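Local structure of aminoglycoside N(3)-acetyltransferase (Enterobacter cloacae, 6NP3) at residues F150-A162 / V241-V255. The protein acetylates the 3-amino group of 2-deoxystreptamine aminoglycosides such as gentamicin, using acetyl-CoA as donor, and so probably confers resistance to these antibiotics. Numbering follows the deposited sequence. Where two conformers were deposited one is given.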
loop_
_atom_site.group_PDB
_atom_site.type_symbol
_atom_site.label_atom_id
_atom_site.label_comp_id
_atom_site.label_asym_id
_atom_site.label_seq_id
_atom_site.Cartn_x
_atom_site.Cartn_y
_atom_site.Cartn_z
ATOM N N PHE A 150 -7.807 2.955 7.234
ATOM C CA PHE A 150 -7.395 1.586 7.557
ATOM C C PHE A 150 -6.880 1.488 8.984
ATOM O O PHE A 150 -7.197 0.543 9.705
ATOM C CB PHE A 150 -6.313 1.211 6.530
ATOM C CG PHE A 150 -5.535 -0.041 6.812
ATOM C CD1 PHE A 150 -6.084 -1.272 6.587
ATOM C CD2 PHE A 150 -4.224 0.029 7.213
ATOM C CE1 PHE A 150 -5.373 -2.401 6.812
ATOM C CE2 PHE A 150 -3.509 -1.138 7.429
ATOM C CZ PHE A 150 -4.095 -2.334 7.219
ATOM N N LEU A 151 -6.072 2.470 9.400
ATOM C CA LEU A 151 -5.502 2.471 10.732
ATOM C C LEU A 151 -6.564 2.710 11.783
ATOM O O LEU A 151 -6.383 2.295 12.927
ATOM C CB LEU A 151 -4.455 3.566 10.877
ATOM C CG LEU A 151 -3.187 3.338 10.067
ATOM C CD1 LEU A 151 -2.312 4.579 10.023
ATOM C CD2 LEU A 151 -2.406 2.131 10.534
ATOM N N ALA A 152 -7.679 3.336 11.427
ATOM C CA ALA A 152 -8.807 3.508 12.333
ATOM C C ALA A 152 -9.780 2.330 12.304
ATOM O O ALA A 152 -10.750 2.322 13.077
ATOM C CB ALA A 152 -9.539 4.822 11.994
ATOM N N HIS A 153 -9.546 1.344 11.442
ATOM C CA HIS A 153 -10.488 0.272 11.155
ATOM C C HIS A 153 -9.889 -1.076 11.517
ATOM O O HIS A 153 -10.157 -2.085 10.870
ATOM C CB HIS A 153 -10.860 0.312 9.679
ATOM C CG HIS A 153 -12.125 -0.399 9.325
ATOM N ND1 HIS A 153 -13.257 -0.413 10.116
ATOM C CD2 HIS A 153 -12.435 -1.092 8.209
ATOM C CE1 HIS A 153 -14.216 -1.078 9.489
ATOM N NE2 HIS A 153 -13.743 -1.495 8.329
ATOM N N ALA A 154 -9.088 -1.094 12.580
ATOM C CA ALA A 154 -8.555 -2.333 13.126
ATOM C C ALA A 154 -7.676 -3.041 12.108
ATOM O O ALA A 154 -7.600 -4.261 12.085
ATOM C CB ALA A 154 -9.649 -3.265 13.676
ATOM N N GLY A 155 -7.006 -2.283 11.244
ATOM C CA GLY A 155 -6.305 -2.897 10.138
ATOM C C GLY A 155 -5.197 -3.831 10.602
ATOM O O GLY A 155 -4.482 -3.550 11.578
ATOM N N LYS A 156 -4.986 -4.889 9.817
ATOM C CA LYS A 156 -3.878 -5.820 9.978
ATOM C C LYS A 156 -3.077 -5.822 8.691
ATOM O O LYS A 156 -3.646 -5.805 7.590
ATOM C CB LYS A 156 -4.356 -7.245 10.254
ATOM C CG LYS A 156 -5.186 -7.386 11.492
ATOM C CD LYS A 156 -5.564 -8.833 11.721
ATOM C CE LYS A 156 -6.473 -9.017 12.914
ATOM N NZ LYS A 156 -6.748 -10.479 13.201
ATOM N N ILE A 157 -1.757 -5.798 8.820
ATOM C CA ILE A 157 -0.868 -5.843 7.670
ATOM C C ILE A 157 -0.398 -7.280 7.503
ATOM O O ILE A 157 0.201 -7.858 8.417
ATOM C CB ILE A 157 0.316 -4.884 7.846
ATOM C CG1 ILE A 157 -0.196 -3.437 7.941
ATOM C CG2 ILE A 157 1.276 -5.034 6.673
ATOM C CD1 ILE A 157 0.751 -2.449 8.542
ATOM N N LEU A 158 -0.645 -7.861 6.332
ATOM C CA LEU A 158 -0.362 -9.274 6.070
ATOM C C LEU A 158 0.800 -9.336 5.086
ATOM O O LEU A 158 0.643 -9.080 3.896
ATOM C CB LEU A 158 -1.607 -9.938 5.500
ATOM C CG LEU A 158 -1.440 -11.350 4.951
ATOM C CD1 LEU A 158 -0.885 -12.285 5.994
ATOM C CD2 LEU A 158 -2.780 -11.853 4.425
ATOM N N SER A 159 1.975 -9.618 5.609
ATOM C CA SER A 159 3.185 -9.670 4.813
ATOM C C SER A 159 3.444 -11.128 4.467
ATOM O O SER A 159 3.680 -11.947 5.359
ATOM C CB SER A 159 4.373 -9.098 5.581
ATOM O OG SER A 159 5.585 -9.282 4.850
ATOM N N ILE A 160 3.389 -11.439 3.178
ATOM C CA ILE A 160 3.536 -12.803 2.689
ATOM C C ILE A 160 4.829 -12.848 1.891
ATOM O O ILE A 160 4.844 -12.582 0.686
ATOM C CB ILE A 160 2.313 -13.233 1.857
ATOM C CG1 ILE A 160 1.073 -13.228 2.736
ATOM C CG2 ILE A 160 2.546 -14.596 1.239
ATOM C CD1 ILE A 160 -0.230 -13.402 1.962
ATOM N N GLY A 161 5.906 -13.204 2.579
ATOM C CA GLY A 161 7.230 -13.242 2.008
ATOM C C GLY A 161 7.822 -11.903 1.639
ATOM O O GLY A 161 8.870 -11.863 0.986
ATOM N N ALA A 162 7.178 -10.802 2.002
ATOM C CA ALA A 162 7.675 -9.470 1.685
ATOM C C ALA A 162 8.623 -8.977 2.766
ATOM O O ALA A 162 8.537 -9.375 3.924
ATOM C CB ALA A 162 6.498 -8.508 1.559
ATOM N N VAL A 241 2.417 -19.023 4.308
ATOM C CA VAL A 241 1.304 -18.919 3.372
ATOM C C VAL A 241 1.868 -19.357 2.034
ATOM O O VAL A 241 2.833 -18.757 1.543
ATOM C CB VAL A 241 0.737 -17.491 3.296
ATOM C CG1 VAL A 241 -0.334 -17.408 2.253
ATOM C CG2 VAL A 241 0.199 -17.083 4.659
ATOM N N GLY A 242 1.343 -20.452 1.494
ATOM C CA GLY A 242 2.071 -21.153 0.453
ATOM C C GLY A 242 3.442 -21.505 0.983
ATOM O O GLY A 242 3.596 -21.973 2.114
ATOM N N GLY A 243 4.458 -21.248 0.180
ATOM C CA GLY A 243 5.829 -21.436 0.598
ATOM C C GLY A 243 6.479 -20.246 1.272
ATOM O O GLY A 243 7.682 -20.293 1.556
ATOM N N ALA A 244 5.733 -19.183 1.550
ATOM C CA ALA A 244 6.307 -17.915 1.990
ATOM C C ALA A 244 6.212 -17.750 3.497
ATOM O O ALA A 244 5.143 -17.939 4.082
ATOM C CB ALA A 244 5.560 -16.764 1.326
ATOM N N GLN A 245 7.315 -17.345 4.115
ATOM C CA GLN A 245 7.264 -16.912 5.501
ATOM C C GLN A 245 6.434 -15.637 5.577
ATOM O O GLN A 245 6.720 -14.648 4.887
ATOM C CB GLN A 245 8.669 -16.624 6.019
ATOM C CG GLN A 245 9.594 -17.818 6.069
ATOM C CD GLN A 245 11.000 -17.463 5.649
ATOM O OE1 GLN A 245 11.771 -16.901 6.423
ATOM N NE2 GLN A 245 11.339 -17.782 4.411
ATOM N N SER A 246 5.429 -15.650 6.446
ATOM C CA SER A 246 4.451 -14.585 6.514
ATOM C C SER A 246 4.262 -14.119 7.947
ATOM O O SER A 246 4.600 -14.815 8.905
ATOM C CB SER A 246 3.117 -15.082 5.948
ATOM O OG SER A 246 3.271 -15.557 4.631
ATOM N N ARG A 247 3.758 -12.895 8.067
ATOM C CA ARG A 247 3.540 -12.248 9.345
ATOM C C ARG A 247 2.233 -11.478 9.284
ATOM O O ARG A 247 1.873 -10.937 8.241
ATOM C CB ARG A 247 4.627 -11.182 9.608
ATOM C CG ARG A 247 6.009 -11.736 9.922
ATOM C CD ARG A 247 7.116 -10.870 9.301
ATOM N NE ARG A 247 6.950 -10.810 7.855
ATOM C CZ ARG A 247 7.508 -11.654 6.999
ATOM N NH1 ARG A 247 8.302 -12.622 7.430
ATOM N NH2 ARG A 247 7.274 -11.529 5.706
ATOM N N LEU A 248 1.556 -11.375 10.422
ATOM C CA LEU A 248 0.303 -10.630 10.528
ATOM C C LEU A 248 0.473 -9.585 11.619
ATOM O O LEU A 248 0.609 -9.914 12.798
ATOM C CB LEU A 248 -0.859 -11.575 10.805
ATOM C CG LEU A 248 -2.244 -10.972 10.689
ATOM C CD1 LEU A 248 -2.544 -10.454 9.292
ATOM C CD2 LEU A 248 -3.271 -12.027 11.058
ATOM N N ILE A 249 0.501 -8.326 11.207
ATOM C CA ILE A 249 0.935 -7.211 12.040
ATOM C C ILE A 249 -0.242 -6.302 12.355
ATOM O O ILE A 249 -1.031 -5.964 11.461
ATOM C CB ILE A 249 1.998 -6.406 11.260
ATOM C CG1 ILE A 249 3.251 -7.247 11.035
ATOM C CG2 ILE A 249 2.350 -5.104 11.967
ATOM C CD1 ILE A 249 4.184 -6.719 9.987
ATOM N N ASP A 250 -0.370 -5.888 13.617
ATOM C CA ASP A 250 -1.358 -4.880 13.974
ATOM C C ASP A 250 -0.894 -3.529 13.426
ATOM O O ASP A 250 0.175 -3.021 13.799
ATOM C CB ASP A 250 -1.561 -4.812 15.489
ATOM C CG ASP A 250 -2.632 -3.817 15.869
ATOM O OD1 ASP A 250 -3.813 -4.185 15.868
ATOM O OD2 ASP A 250 -2.365 -2.637 16.115
ATOM N N ALA A 251 -1.688 -2.942 12.529
ATOM C CA ALA A 251 -1.247 -1.756 11.802
ATOM C C ALA A 251 -1.153 -0.549 12.717
ATOM O O ALA A 251 -0.192 0.225 12.653
ATOM C CB ALA A 251 -2.196 -1.454 10.643
ATOM N N ALA A 252 -2.165 -0.335 13.553
ATOM C CA ALA A 252 -2.110 0.802 14.459
ATOM C C ALA A 252 -0.891 0.716 15.364
ATOM O O ALA A 252 -0.249 1.731 15.659
ATOM C CB ALA A 252 -3.392 0.885 15.284
ATOM N N ASP A 253 -0.560 -0.491 15.820
ATOM C CA ASP A 253 0.576 -0.652 16.723
ATOM C C ASP A 253 1.898 -0.337 16.033
ATOM O O ASP A 253 2.734 0.371 16.601
ATOM C CB ASP A 253 0.603 -2.059 17.302
ATOM C CG ASP A 253 1.538 -2.167 18.475
ATOM O OD1 ASP A 253 1.322 -1.455 19.471
ATOM O OD2 ASP A 253 2.484 -2.960 18.391
ATOM N N ILE A 254 2.124 -0.839 14.817
ATOM C CA ILE A 254 3.398 -0.560 14.148
ATOM C C ILE A 254 3.511 0.911 13.768
ATOM O O ILE A 254 4.596 1.491 13.838
ATOM C CB ILE A 254 3.645 -1.498 12.946
ATOM C CG1 ILE A 254 5.140 -1.468 12.552
ATOM C CG2 ILE A 254 2.727 -1.169 11.782
ATOM C CD1 ILE A 254 5.536 -2.445 11.495
ATOM N N VAL A 255 2.404 1.548 13.395
ATOM C CA VAL A 255 2.446 2.971 13.072
ATOM C C VAL A 255 2.719 3.802 14.313
ATOM O O VAL A 255 3.534 4.737 14.282
ATOM C CB VAL A 255 1.172 3.392 12.313
ATOM C CG1 VAL A 255 1.088 4.906 12.193
ATOM C CG2 VAL A 255 1.186 2.739 10.930
HETATM O O HOH W 1 -4.644 -1.903 13.779
#
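Ser159 and Arg247 meet twice, once through the backbone and once through their side chains. Their main chains exchange two hydrogen bonds, and Arg247 NH2 donates to Ser159 OG at 2.9 Å; the N-H...O angle of 175° and the position of OG, within 2° of the guanidinium plane, mark a nearly straight, edge-on bond. Bends at chi2 and chi3 bring the guanidinium edge back to Ser159. Ile157 and Ile249 form the neighbouring hydrogen-bonded pair, with Ile157 N 2.7 Å from Ile249 O, and their side chains share a face with Ser159 and Arg247. On the reverse face Leu248 CD1 lies 3.8 Å from Lys156 CB and also reaches Leu158 CB, while Ile160 CG2 packs on Ala244 CB at 3.7 Å. The strands run at 161°, as antiparallel neighbours within the mixed central sheet, where strand 156-160 also pairs in parallel with strand 22-27, whose His26 and Val27 contact acetyl-CoA when it is bound, though it is absent from this model. Beyond the last pair, Lys156 with Asp250, segment 241-255 turns into helix 251-265. Ala251 N bonds Gly155 O, and Ala251 CB sits obliquely to the Phe150 ring, 3.5 Å from CE2, and also touches Leu151 CD2. Leu151 CD2 continues to Val255 CG2 at 3.7 Å, the two side chains crossing at about a right angle. In the conformer given, Asp250 is the N-cap, its OD2 accepting from Asp253 N. One water, accepting from Ala252 N and donating to Gly155 O, links the start of the helix to Gly155. The extended Lys156 chain carries NZ away to a salt bridge with Asp21.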